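Local coordinates for protein cystathionine gamma-synthase (Xanthomonas oryzae pv. oryzae KACC 10331, PDB 6LGO) that probably uses pyridoxal 5'-phosphate to make cystathionine, and perhaps to cleave it, in the transsulfuration of sulfur amino acids, at residues 155-160 / 186-191; 179-184 / 199-204; 311-316 / 371-376; 347-352 / 366-371. The protein carries 1 engineered substitution. All coordinates share one frame; numbering follows the deposited sequence.

Interaction 1 of 4, residues 155-160 / 186-191. With EBO ((2~{S})-2-azanyl-4-[(3~{S})-3-[(~{E})-[2-methyl-3-oxidanyl-5-(phosphonomethyl)pyridin-4-yl]methylideneamino]-4-oxidanyl-4-oxidanylidene-butyl]sulfanyl-butanoic acid), chain E.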
# COMPACT_ATOMS: atom_id res chain seq x y z
N GLU A 155 32.84 -9.22 2.21
CA GLU A 155 31.52 -9.77 2.58
C GLU A 155 31.71 -10.68 3.77
O GLU A 155 32.14 -11.80 3.55
CB GLU A 155 30.93 -10.44 1.36
CG GLU A 155 29.57 -11.02 1.58
CD GLU A 155 29.03 -11.84 0.41
OE1 GLU A 155 28.67 -12.98 0.67
OE2 GLU A 155 29.00 -11.34 -0.75
N THR A 156 31.33 -10.25 4.98
CA THR A 156 31.58 -11.10 6.17
C THR A 156 30.39 -11.00 7.10
O THR A 156 29.91 -9.91 7.42
CB THR A 156 32.94 -10.78 6.81
OG1 THR A 156 33.12 -11.62 7.95
CG2 THR A 156 33.04 -9.41 7.41
N PRO A 157 29.89 -12.13 7.59
CA PRO A 157 30.24 -13.45 7.08
C PRO A 157 29.81 -13.69 5.63
O PRO A 157 28.90 -13.05 5.11
CB PRO A 157 29.38 -14.41 7.92
CG PRO A 157 29.03 -13.65 9.16
CD PRO A 157 28.91 -12.22 8.67
N SER A 158 30.52 -14.60 5.01
CA SER A 158 30.40 -14.88 3.57
C SER A 158 29.20 -15.80 3.32
O SER A 158 28.81 -16.66 4.16
CB SER A 158 31.73 -15.38 2.99
OG SER A 158 32.05 -16.71 3.40
N ASN A 159 28.58 -15.61 2.17
CA ASN A 159 27.40 -16.38 1.74
C ASN A 159 27.88 -17.36 0.67
O ASN A 159 28.34 -16.88 -0.36
CB ASN A 159 26.39 -15.39 1.17
CG ASN A 159 25.18 -16.00 0.52
OD1 ASN A 159 24.43 -15.21 -0.02
ND2 ASN A 159 24.91 -17.30 0.65
N PRO A 160 27.75 -18.70 0.82
CA PRO A 160 27.05 -19.32 1.94
C PRO A 160 27.93 -20.10 2.93
O PRO A 160 27.38 -20.87 3.69
CB PRO A 160 26.19 -20.32 1.13
CG PRO A 160 27.21 -20.88 0.13
CD PRO A 160 28.09 -19.68 -0.22
N THR A 186 25.09 -7.61 4.94
CA THR A 186 23.70 -8.14 4.82
C THR A 186 23.48 -9.24 5.89
O THR A 186 22.38 -9.29 6.47
CB THR A 186 23.52 -8.67 3.41
OG1 THR A 186 23.70 -7.61 2.47
CG2 THR A 186 22.19 -9.36 3.21
N PHE A 187 24.40 -10.18 6.03
CA PHE A 187 24.25 -11.44 6.82
C PHE A 187 24.07 -11.18 8.31
O PHE A 187 23.48 -12.05 8.91
CB PHE A 187 25.35 -12.47 6.59
CG PHE A 187 24.99 -13.55 5.62
CD1 PHE A 187 24.23 -13.28 4.47
CD2 PHE A 187 25.41 -14.85 5.82
CE1 PHE A 187 23.95 -14.27 3.53
CE2 PHE A 187 25.05 -15.87 4.92
CZ PHE A 187 24.32 -15.59 3.79
N LEU A 188 24.45 -10.03 8.85
CA LEU A 188 24.36 -9.80 10.30
C LEU A 188 23.51 -8.58 10.64
O LEU A 188 22.95 -8.53 11.76
CB LEU A 188 25.81 -9.65 10.79
CG LEU A 188 26.55 -10.99 10.94
CD1 LEU A 188 27.98 -10.80 11.48
CD2 LEU A 188 25.84 -11.94 11.90
N SER A 189 23.37 -7.65 9.70
CA SER A 189 22.59 -6.40 9.88
C SER A 189 23.42 -5.50 10.77
O SER A 189 24.36 -5.94 11.44
CB SER A 189 21.21 -6.61 10.49
OG SER A 189 21.26 -6.60 11.94
N PRO A 190 23.00 -4.25 10.91
CA PRO A 190 23.69 -3.34 11.81
C PRO A 190 23.61 -3.75 13.28
O PRO A 190 24.36 -3.30 14.04
CB PRO A 190 22.90 -2.04 11.64
CG PRO A 190 22.36 -2.14 10.23
CD PRO A 190 21.95 -3.59 10.11
N ALA A 191 22.61 -4.50 13.66
CA ALA A 191 22.41 -4.84 15.07
C ALA A 191 23.48 -5.86 15.50
O ALA A 191 23.62 -5.96 16.70
CB ALA A 191 21.03 -5.42 15.25
O6 EBO E . 21.59 -15.48 -1.12
C15 EBO E . 20.38 -15.11 -1.32
O5 EBO E . 19.38 -15.79 -1.07
C8 EBO E . 19.99 -13.82 -1.92
C9 EBO E . 19.15 -13.88 -3.27
C10 EBO E . 19.35 -15.16 -4.16
S EBO E . 18.33 -14.84 -5.49
C11 EBO E . 19.27 -15.72 -6.64
C12 EBO E . 18.41 -16.01 -7.82
C13 EBO E . 18.07 -14.92 -8.79
C14 EBO E . 19.23 -14.19 -9.38
O4 EBO E . 19.76 -13.30 -8.73
O3 EBO E . 19.64 -14.37 -10.52
N2 EBO E . 17.30 -15.70 -9.75
N1 EBO E . 21.15 -12.89 -1.76
C7 EBO E . 21.14 -11.67 -2.00
C3 EBO E . 22.24 -10.76 -1.66
C2 EBO E . 23.21 -11.19 -0.71
O7 EBO E . 23.21 -12.45 -0.14
C4 EBO E . 22.28 -9.38 -2.23
C6 EBO E . 21.27 -8.60 -3.10
P EBO E . 19.41 -8.29 -3.28
O2 EBO E . 18.39 -7.47 -2.56
O1 EBO E . 19.32 -7.50 -4.65
O EBO E . 18.60 -9.56 -3.70
C5 EBO E . 23.52 -8.74 -1.78
N EBO E . 24.48 -9.11 -0.89
C1 EBO E . 24.34 -10.32 -0.38
C EBO E . 25.22 -10.92 0.64
O HOH W 1 27.04 -9.11 7.73
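Apolar packing between Pro157 and the neighbouring pair Phe187 and Leu188 carries most of this contact. The proline ring meets Leu188 at about a right angle, its CD 3.3 Å from Leu188 CD1, and the same CD lies 4.1 Å from Phe187 CB. The Phe187 ring runs on along 155-160, with Ser158 O 3.9 Å from its CE2 and the CB of Asn159 3.3 Å from its CZ.

Polar links are few. One water bridges the loops, donating to Thr156 O at 3.0 Å and accepting a weak bond from Leu188 N. Within 155-160, Glu155 OE1 takes the backbone N of Asn159 at 3.0 Å, while OE2 accepts from the backbone of Tyr112, so both carboxylate oxygens are engaged.

The third group of contacts is with the external aldimine of the cofactor with homolanthionine. Glu155 keeps CG anti to the backbone N (chi1 -179°) in an extended chain, which carries its CD to 3.9 Å from methyl carbon C of this adduct; the Phe187 ring approaches the phenolic O7 obliquely. Two loops that follow parallel strands 151-155 and 180-184 and close on the cofactor at their C-terminal ends are typical of the pyridoxal-phosphate site in fold-type I enzymes.

Interaction 2 of 4, residues 179-184 / 199-204. With EBO ((2~{S})-2-azanyl-4-[(3~{S})-3-[(~{E})-[2-methyl-3-oxidanyl-5-(phosphonomethyl)pyridin-4-yl]methylideneamino]-4-oxidanyl-4-oxidanylidene-butyl]sulfanyl-butanoic acid), chain E.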
# COMPACT_ATOMS: atom_id res chain seq x y z
N ALA A 179 43.56 2.35 -0.72
CA ALA A 179 42.27 1.76 -1.17
C ALA A 179 41.12 2.16 -0.23
O ALA A 179 41.35 2.23 0.98
CB ALA A 179 42.36 0.26 -1.28
N LEU A 180 39.94 2.44 -0.80
CA LEU A 180 38.66 2.53 -0.07
C LEU A 180 38.22 1.10 0.22
O LEU A 180 38.61 0.21 -0.54
CB LEU A 180 37.62 3.30 -0.90
CG LEU A 180 37.93 4.80 -1.12
CD1 LEU A 180 36.95 5.38 -2.09
CD2 LEU A 180 37.97 5.62 0.21
N THR A 181 37.47 0.93 1.30
CA THR A 181 36.84 -0.34 1.70
C THR A 181 35.32 -0.20 1.73
O THR A 181 34.83 0.81 2.24
CB THR A 181 37.29 -0.86 3.07
OG1 THR A 181 37.28 0.24 3.96
CG2 THR A 181 38.66 -1.47 3.01
N VAL A 182 34.64 -1.24 1.24
CA VAL A 182 33.18 -1.37 1.36
C VAL A 182 32.88 -2.75 1.89
O VAL A 182 33.43 -3.76 1.34
CB VAL A 182 32.48 -1.11 0.02
CG1 VAL A 182 32.89 -2.09 -1.07
CG2 VAL A 182 30.98 -1.17 0.24
N VAL A 183 31.98 -2.81 2.88
CA VAL A 183 31.63 -4.10 3.52
C VAL A 183 30.13 -4.35 3.26
O VAL A 183 29.24 -3.55 3.68
CB VAL A 183 31.92 -4.12 5.03
CG1 VAL A 183 31.64 -5.48 5.60
CG2 VAL A 183 33.33 -3.70 5.39
N ASP A 184 29.85 -5.49 2.68
CA ASP A 184 28.48 -6.01 2.58
C ASP A 184 28.17 -6.68 3.92
O ASP A 184 28.62 -7.77 4.19
CB ASP A 184 28.37 -6.92 1.37
CG ASP A 184 26.99 -7.45 1.09
OD1 ASP A 184 26.18 -7.39 2.04
OD2 ASP A 184 26.77 -7.98 -0.06
N GLY A 199 36.72 1.48 10.87
CA GLY A 199 37.36 2.36 9.87
C GLY A 199 36.97 2.12 8.40
O GLY A 199 37.46 2.89 7.52
N ALA A 200 36.04 1.22 8.07
CA ALA A 200 35.57 1.03 6.67
C ALA A 200 34.99 2.35 6.11
O ALA A 200 34.44 3.11 6.87
CB ALA A 200 34.48 -0.03 6.68
N ASP A 201 35.09 2.62 4.82
CA ASP A 201 34.54 3.88 4.23
C ASP A 201 33.04 3.73 3.95
O ASP A 201 32.35 4.71 4.04
CB ASP A 201 35.28 4.22 2.94
CG ASP A 201 36.79 4.37 3.16
OD1 ASP A 201 37.19 5.38 3.71
OD2 ASP A 201 37.54 3.40 2.88
N LEU A 202 32.55 2.52 3.64
CA LEU A 202 31.17 2.23 3.20
C LEU A 202 30.68 0.88 3.75
O LEU A 202 31.46 -0.13 3.80
CB LEU A 202 31.12 2.14 1.69
CG LEU A 202 31.53 3.38 0.91
CD1 LEU A 202 31.97 3.00 -0.47
CD2 LEU A 202 30.39 4.35 0.81
N VAL A 203 29.41 0.86 4.09
CA VAL A 203 28.76 -0.41 4.41
C VAL A 203 27.45 -0.43 3.62
O VAL A 203 26.80 0.66 3.42
CB VAL A 203 28.57 -0.60 5.93
CG1 VAL A 203 27.67 0.47 6.53
CG2 VAL A 203 27.97 -1.98 6.21
N LEU A 204 27.11 -1.61 3.10
CA LEU A 204 25.92 -1.73 2.28
C LEU A 204 25.15 -2.98 2.68
O LEU A 204 25.73 -3.90 3.28
CB LEU A 204 26.29 -1.67 0.80
CG LEU A 204 27.03 -2.85 0.21
CD1 LEU A 204 26.17 -4.10 0.11
CD2 LEU A 204 27.53 -2.42 -1.19
O6 EBO E . 21.59 -15.48 -1.12
C15 EBO E . 20.38 -15.11 -1.32
O5 EBO E . 19.38 -15.79 -1.07
C8 EBO E . 19.99 -13.82 -1.92
C9 EBO E . 19.15 -13.88 -3.27
C10 EBO E . 19.35 -15.16 -4.16
S EBO E . 18.33 -14.84 -5.49
C11 EBO E . 19.27 -15.72 -6.64
C12 EBO E . 18.41 -16.01 -7.82
C13 EBO E . 18.07 -14.92 -8.79
C14 EBO E . 19.23 -14.19 -9.38
O4 EBO E . 19.76 -13.30 -8.73
O3 EBO E . 19.64 -14.37 -10.52
N2 EBO E . 17.30 -15.70 -9.75
N1 EBO E . 21.15 -12.89 -1.76
C7 EBO E . 21.14 -11.67 -2.00
C3 EBO E . 22.24 -10.76 -1.66
C2 EBO E . 23.21 -11.19 -0.71
O7 EBO E . 23.21 -12.45 -0.14
C4 EBO E . 22.28 -9.38 -2.23
C6 EBO E . 21.27 -8.60 -3.10
P EBO E . 19.41 -8.29 -3.28
O2 EBO E . 18.39 -7.47 -2.56
O1 EBO E . 19.32 -7.50 -4.65
O EBO E . 18.60 -9.56 -3.70
C5 EBO E . 23.52 -8.74 -1.78
N EBO E . 24.48 -9.11 -0.89
C1 EBO E . 24.34 -10.32 -0.38
C EBO E . 25.22 -10.92 0.64
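Just before strand 202-204 begins, the Asp201 carboxylate, rather than a backbone carbonyl, accepts the strand N-H of Thr181: Thr181 N donates to Asp201 OD2 at 2.9 Å and 164°, through the lone pair turned away from the other carboxylate oxygen. With CG anti to its own carbonyl carbon (chi1 -58°), Asp201 sends the carboxylate back toward strand 180-184, where Leu180 crosses it at about a right angle and brings CD2 to 3.4 Å from CG of the aspartate. The return bonds are weaker: Thr181 O receives both Asp201 N and Leu202 N in weak bonds, and Asp201 N has a further weak one to Thr181 OG1.

Beyond this start the pairing is regular and parallel. Val183 N donates to Leu202 O and Leu204 N to Val183 O, each 2.9 Å long. On the face bearing Val182, Leu202 and Leu204, Val182 CG2 packs 3.6 Å from Leu202 CB. Leu204 CD1 lies 3.6 Å from Asp184 CG, beside the carboxylate whose OD2 is 2.7 Å from the pyridine N of the adduct. Asp184 OD1 is bonded to Thr186 OG1, which would help to set the rotation of the group. An aspartate at this nitrogen is characteristic of fold-type I enzymes, where it is thought to favour a protonated ring.

In the large sheet, strands 151-155 and 220-224 flank this pair, and helix 167-176 packs on Thr181, Val183 and Ala200.

Interaction 3 of 4, residues 311-316 / 371-376. With EBO ((2~{S})-2-azanyl-4-[(3~{S})-3-[(~{E})-[2-methyl-3-oxidanyl-5-(phosphonomethyl)pyridin-4-yl]methylideneamino]-4-oxidanyl-4-oxidanylidene-butyl]sulfanyl-butanoic acid), chain E.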
# COMPACT_ATOMS: atom_id res chain seq x y z
N MET A 311 23.36 -20.51 8.54
CA MET A 311 24.34 -21.62 8.62
C MET A 311 24.14 -22.53 7.41
O MET A 311 23.01 -22.60 6.80
CB MET A 311 24.18 -22.44 9.91
CG MET A 311 22.84 -23.13 10.02
SD MET A 311 22.78 -24.07 11.63
CE MET A 311 22.62 -22.72 12.78
N SER A 312 25.19 -23.24 7.08
CA SER A 312 25.08 -24.26 6.01
C SER A 312 25.77 -25.54 6.46
O SER A 312 26.31 -25.60 7.60
CB SER A 312 25.49 -23.64 4.69
OG SER A 312 26.84 -23.32 4.78
N PHE A 313 25.42 -26.62 5.79
CA PHE A 313 25.79 -27.97 6.23
C PHE A 313 25.80 -28.90 5.02
O PHE A 313 25.23 -28.55 4.01
CB PHE A 313 24.92 -28.44 7.41
CG PHE A 313 23.52 -28.75 7.01
CD1 PHE A 313 22.58 -27.74 6.91
CD2 PHE A 313 23.16 -30.03 6.68
CE1 PHE A 313 21.28 -28.00 6.57
CE2 PHE A 313 21.85 -30.29 6.33
CZ PHE A 313 20.92 -29.28 6.27
N GLU A 314 26.53 -30.01 5.16
CA GLU A 314 26.75 -31.09 4.16
C GLU A 314 26.26 -32.35 4.86
O GLU A 314 26.65 -32.64 5.99
CB GLU A 314 28.21 -31.15 3.71
CG GLU A 314 28.53 -30.72 2.27
CD GLU A 314 29.75 -29.77 2.11
OE1 GLU A 314 30.00 -29.33 0.98
OE2 GLU A 314 30.47 -29.44 3.09
N LEU A 315 25.32 -33.03 4.23
CA LEU A 315 24.77 -34.33 4.63
C LEU A 315 25.71 -35.45 4.14
O LEU A 315 26.34 -35.27 3.09
CB LEU A 315 23.42 -34.40 3.93
CG LEU A 315 22.18 -34.42 4.79
CD1 LEU A 315 22.39 -33.86 6.16
CD2 LEU A 315 21.06 -33.75 4.07
N GLU A 316 25.82 -36.55 4.88
CA GLU A 316 26.30 -37.88 4.39
C GLU A 316 25.28 -38.34 3.34
O GLU A 316 24.10 -37.99 3.55
CB GLU A 316 26.31 -38.85 5.59
CG GLU A 316 27.64 -39.29 6.17
CD GLU A 316 28.91 -38.46 6.07
OE1 GLU A 316 29.31 -37.75 7.05
OE2 GLU A 316 29.54 -38.65 5.05
N LEU A 371 23.66 -27.45 1.69
CA LEU A 371 22.38 -26.79 2.07
C LEU A 371 22.65 -25.61 3.01
O LEU A 371 23.54 -25.71 3.87
CB LEU A 371 21.44 -27.85 2.66
CG LEU A 371 21.05 -28.92 1.64
CD1 LEU A 371 20.37 -30.07 2.37
CD2 LEU A 371 20.19 -28.34 0.48
N ARG A 372 21.90 -24.52 2.79
CA ARG A 372 21.92 -23.30 3.62
C ARG A 372 20.58 -23.10 4.31
O ARG A 372 19.55 -23.19 3.64
CB ARG A 372 22.25 -22.09 2.76
CG ARG A 372 22.53 -20.83 3.54
CD ARG A 372 22.63 -19.67 2.56
NE ARG A 372 21.31 -19.25 2.09
CZ ARG A 372 21.05 -18.29 1.20
NH1 ARG A 372 22.06 -17.63 0.64
NH2 ARG A 372 19.77 -18.02 0.88
N LEU A 373 20.62 -22.84 5.62
CA LEU A 373 19.41 -22.55 6.40
C LEU A 373 19.39 -21.08 6.72
O LEU A 373 20.46 -20.56 7.12
CB LEU A 373 19.48 -23.31 7.71
CG LEU A 373 19.46 -24.82 7.62
CD1 LEU A 373 19.50 -25.43 9.04
CD2 LEU A 373 18.21 -25.26 6.85
N SER A 374 18.24 -20.43 6.50
CA SER A 374 17.91 -19.13 7.11
C SER A 374 16.93 -19.45 8.23
O SER A 374 15.79 -19.79 7.96
CB SER A 374 17.29 -18.13 6.16
OG SER A 374 17.09 -16.85 6.80
N ILE A 375 17.39 -19.39 9.46
CA ILE A 375 16.55 -19.81 10.62
C ILE A 375 15.72 -18.61 11.01
O ILE A 375 16.31 -17.52 11.24
CB ILE A 375 17.46 -20.31 11.75
CG1 ILE A 375 18.03 -21.64 11.25
CG2 ILE A 375 16.71 -20.44 13.05
CD1 ILE A 375 19.29 -21.92 11.79
N GLY A 376 14.42 -18.84 11.01
CA GLY A 376 13.40 -17.85 11.39
C GLY A 376 13.18 -17.82 12.90
O GLY A 376 14.10 -18.23 13.67
O6 EBO E . 21.59 -15.48 -1.12
C15 EBO E . 20.38 -15.11 -1.32
O5 EBO E . 19.38 -15.79 -1.07
C8 EBO E . 19.99 -13.82 -1.92
C9 EBO E . 19.15 -13.88 -3.27
C10 EBO E . 19.35 -15.16 -4.16
S EBO E . 18.33 -14.84 -5.49
C11 EBO E . 19.27 -15.72 -6.64
C12 EBO E . 18.41 -16.01 -7.82
C13 EBO E . 18.07 -14.92 -8.79
C14 EBO E . 19.23 -14.19 -9.38
O4 EBO E . 19.76 -13.30 -8.73
O3 EBO E . 19.64 -14.37 -10.52
N2 EBO E . 17.30 -15.70 -9.75
N1 EBO E . 21.15 -12.89 -1.76
C7 EBO E . 21.14 -11.67 -2.00
C3 EBO E . 22.24 -10.76 -1.66
C2 EBO E . 23.21 -11.19 -0.71
O7 EBO E . 23.21 -12.45 -0.14
C4 EBO E . 22.28 -9.38 -2.23
C6 EBO E . 21.27 -8.60 -3.10
P EBO E . 19.41 -8.29 -3.28
O2 EBO E . 18.39 -7.47 -2.56
O1 EBO E . 19.32 -7.50 -4.65
O EBO E . 18.60 -9.56 -3.70
C5 EBO E . 23.52 -8.74 -1.78
N EBO E . 24.48 -9.11 -0.89
C1 EBO E . 24.34 -10.32 -0.38
C EBO E . 25.22 -10.92 0.64
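An antiparallel strand pair of the smaller, C-terminal sheet carries the arginine that holds the adduct carboxylate next to the aldimine (O5 and O6), a feature of fold-type I pyridoxal-phosphate enzymes. Met311 pairs with Leu373 and Phe313 with Leu371, both as hydrogen-bonded pairs; Ser312 and Arg372 between them form the non-hydrogen-bonded one. Of the four backbone bonds, Leu373 N to Met311 O is shortest, at 2.7 Å.

The side chains divide between two faces. On one, Phe313 lies against Leu371, whose CB stands over the ring face in a CH-pi contact, 4.2 Å from the centroid, while Leu373 CG approaches the ring edge near its plane, 3.8 Å from CE1. Met311 bends at chi3 (73°), which carries its CE to 3.6 Å from Ile375 CD1.

On the other face stand Ser312 and Arg372. Arg372 has CG anti to the backbone N (chi1 -170°) and bends at chi3, and its guanidinium meets the adduct carboxylate in a two-pronged grip: NH1 to O6 at 2.8 Å and NH2 to O5 at 3.0 Å, both nearly straight. Two bonds from one planar group should fix the turn of the carboxylate and would offset its charge.

Strand 283-287 lies beside 310-315, and strand 344-346 beside 371-374. Helix 259-277 packs on Met311 and Ile375, while Phe325 of helix 318-326 meets the Phe313 ring edge-to-face.

Interaction 4 of 4, residues 347-352 / 366-371. With EBO ((2~{S})-2-azanyl-4-[(3~{S})-3-[(~{E})-[2-methyl-3-oxidanyl-5-(phosphonomethyl)pyridin-4-yl]methylideneamino]-4-oxidanyl-4-oxidanylidene-butyl]sulfanyl-butanoic acid), chain E.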
# COMPACT_ATOMS: atom_id res chain seq x y z
N HIS A 347 19.62 -24.54 -1.72
CA HIS A 347 20.71 -25.38 -2.29
C HIS A 347 21.55 -24.47 -3.18
O HIS A 347 21.10 -24.10 -4.27
CB HIS A 347 20.12 -26.59 -3.01
CG HIS A 347 21.14 -27.41 -3.73
ND1 HIS A 347 21.22 -27.39 -5.13
CD2 HIS A 347 22.07 -28.28 -3.28
CE1 HIS A 347 22.18 -28.24 -5.52
NE2 HIS A 347 22.73 -28.78 -4.39
N PRO A 348 22.64 -23.87 -2.63
CA PRO A 348 23.33 -22.78 -3.33
C PRO A 348 23.77 -23.11 -4.76
O PRO A 348 23.66 -22.19 -5.63
CB PRO A 348 24.50 -22.41 -2.40
CG PRO A 348 23.95 -22.76 -1.00
CD PRO A 348 23.09 -24.00 -1.21
N ALA A 349 24.15 -24.37 -5.04
CA ALA A 349 24.68 -24.78 -6.38
C ALA A 349 23.65 -24.51 -7.53
O ALA A 349 24.03 -24.00 -8.63
CB ALA A 349 25.12 -26.24 -6.31
N SER A 350 22.38 -24.82 -7.27
CA SER A 350 21.22 -24.72 -8.21
C SER A 350 20.36 -23.46 -7.93
O SER A 350 19.45 -23.19 -8.69
CB SER A 350 20.38 -25.99 -8.11
OG SER A 350 19.69 -26.07 -6.88
N MET A 351 20.62 -22.70 -6.85
CA MET A 351 19.72 -21.59 -6.45
C MET A 351 20.55 -20.28 -6.32
O MET A 351 20.83 -19.58 -7.37
CB MET A 351 18.98 -21.98 -5.14
CG MET A 351 17.93 -23.08 -5.33
SD MET A 351 17.14 -23.80 -3.87
CE MET A 351 16.10 -22.43 -3.39
N THR A 352 20.99 -19.96 -5.10
CA THR A 352 21.63 -18.67 -4.79
C THR A 352 22.95 -18.48 -5.56
O THR A 352 23.41 -17.34 -5.70
CB THR A 352 21.87 -18.59 -3.28
OG1 THR A 352 22.63 -19.75 -2.93
CG2 THR A 352 20.58 -18.56 -2.52
N ILE A 366 32.09 -24.28 -2.54
CA ILE A 366 30.63 -24.55 -2.50
C ILE A 366 30.38 -25.89 -3.20
O ILE A 366 30.60 -25.95 -4.43
CB ILE A 366 29.91 -23.38 -3.19
CG1 ILE A 366 30.22 -22.03 -2.52
CG2 ILE A 366 28.43 -23.69 -3.29
CD1 ILE A 366 29.60 -20.85 -3.29
N SER A 367 30.11 -26.96 -2.47
CA SER A 367 29.88 -28.28 -3.08
C SER A 367 28.47 -28.34 -3.60
O SER A 367 27.62 -27.47 -3.19
CB SER A 367 30.11 -29.41 -2.11
OG SER A 367 29.11 -29.40 -1.14
N ASP A 368 28.24 -29.37 -4.41
CA ASP A 368 26.91 -29.78 -4.94
C ASP A 368 26.00 -30.29 -3.81
O ASP A 368 24.74 -30.32 -4.02
CB ASP A 368 27.12 -30.73 -6.13
CG ASP A 368 27.54 -30.01 -7.42
OD1 ASP A 368 27.77 -28.77 -7.40
OD2 ASP A 368 27.59 -30.69 -8.46
N GLY A 369 26.55 -30.65 -2.65
CA GLY A 369 25.81 -31.20 -1.50
C GLY A 369 25.42 -30.10 -0.49
O GLY A 369 24.67 -30.38 0.44
N LEU A 370 25.85 -28.86 -0.67
CA LEU A 370 25.69 -27.85 0.42
C LEU A 370 24.23 -27.39 0.48
O LEU A 370 23.66 -27.07 -0.57
CB LEU A 370 26.65 -26.67 0.20
CG LEU A 370 26.70 -25.69 1.37
CD1 LEU A 370 27.41 -26.27 2.59
CD2 LEU A 370 27.31 -24.36 0.96
N LEU A 371 23.66 -27.45 1.69
CA LEU A 371 22.38 -26.79 2.07
C LEU A 371 22.65 -25.61 3.01
O LEU A 371 23.54 -25.71 3.87
CB LEU A 371 21.44 -27.85 2.66
CG LEU A 371 21.05 -28.92 1.64
CD1 LEU A 371 20.37 -30.07 2.37
CD2 LEU A 371 20.19 -28.34 0.48
O6 EBO E . 21.59 -15.48 -1.12
C15 EBO E . 20.38 -15.11 -1.32
O5 EBO E . 19.38 -15.79 -1.07
C8 EBO E . 19.99 -13.82 -1.92
C9 EBO E . 19.15 -13.88 -3.27
C10 EBO E . 19.35 -15.16 -4.16
S EBO E . 18.33 -14.84 -5.49
C11 EBO E . 19.27 -15.72 -6.64
C12 EBO E . 18.41 -16.01 -7.82
C13 EBO E . 18.07 -14.92 -8.79
C14 EBO E . 19.23 -14.19 -9.38
O4 EBO E . 19.76 -13.30 -8.73
O3 EBO E . 19.64 -14.37 -10.52
N2 EBO E . 17.30 -15.70 -9.75
N1 EBO E . 21.15 -12.89 -1.76
C7 EBO E . 21.14 -11.67 -2.00
C3 EBO E . 22.24 -10.76 -1.66
C2 EBO E . 23.21 -11.19 -0.71
O7 EBO E . 23.21 -12.45 -0.14
C4 EBO E . 22.28 -9.38 -2.23
C6 EBO E . 21.27 -8.60 -3.10
P EBO E . 19.41 -8.29 -3.28
O2 EBO E . 18.39 -7.47 -2.56
O1 EBO E . 19.32 -7.50 -4.65
O EBO E . 18.60 -9.56 -3.70
C5 EBO E . 23.52 -8.74 -1.78
N EBO E . 24.48 -9.11 -0.89
C1 EBO E . 24.34 -10.32 -0.38
C EBO E . 25.22 -10.92 0.64
O HOH W 2 24.88 -26.49 -2.94
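His347 sets its CG anti to the backbone N (chi1 174°) and turns its ring with chi2 at -107°, which brings NE2 to the carbonyl of Asp368. That bond, NE2 to Asp368 O, is short at 2.6 Å and nearly straight at 166°; the oxygen lies in the ring plane, although the donor is tilted from the carbonyl plane. At the other ring nitrogen, ND1 and Ser350 OG are 2.7 Å apart in a hydrogen bond that either could donate. Held at both nitrogens, the imidazole has little freedom to rotate.

The carbonyl caught by His347 belongs to a type I turn, Ser367 to Leu370. A single water ties this turn to the other loop, accepting from Ala349 N and donating to Ser367 O and Leu370 O, the last at 2.7 Å. Apolar contacts complete the join: Pro348 CB meets Ile366 CG2 at 4.2 Å, and Leu371 CD2 approaches His347 CB at 3.9 Å. Toward the adduct, Thr352 CG2 lies 3.3 Å from O5 of its aldimine-side carboxylate.

The two loops bracket helix 358-364, whose Arg361 touches Ala349 and Ile366; one follows strand 344-346, the other leads into strand 371-374, and Phe49 of the second subunit meets the His347 ring edge-to-face.

How the interactions relate
All four contacts reach the same bound adduct, at three parts of it. Interaction 2 addresses the pyridine nitrogen, interaction 1 the ring's methyl and phenolic side, and interactions 3 and 4 the carboxylate next to the aldimine. Interactions 1 and 2 have centres 13 Å apart and alternate along the chain. Interaction 4 is nested within the loop closed by interaction 3, sharing Leu371, with centres 10 Å apart. Interaction 1 links the large-sheet contact to the C-terminal pair: Pro160 O probably accepts from Ser312 OG at 2.7 Å, and Pro160 CG packs 3.6 Å from Leu370 CD2. Interactions 2 and 3, about 28 Å between centres, do not touch. Tyr57 and Arg59 of the second subunit also bind the adduct.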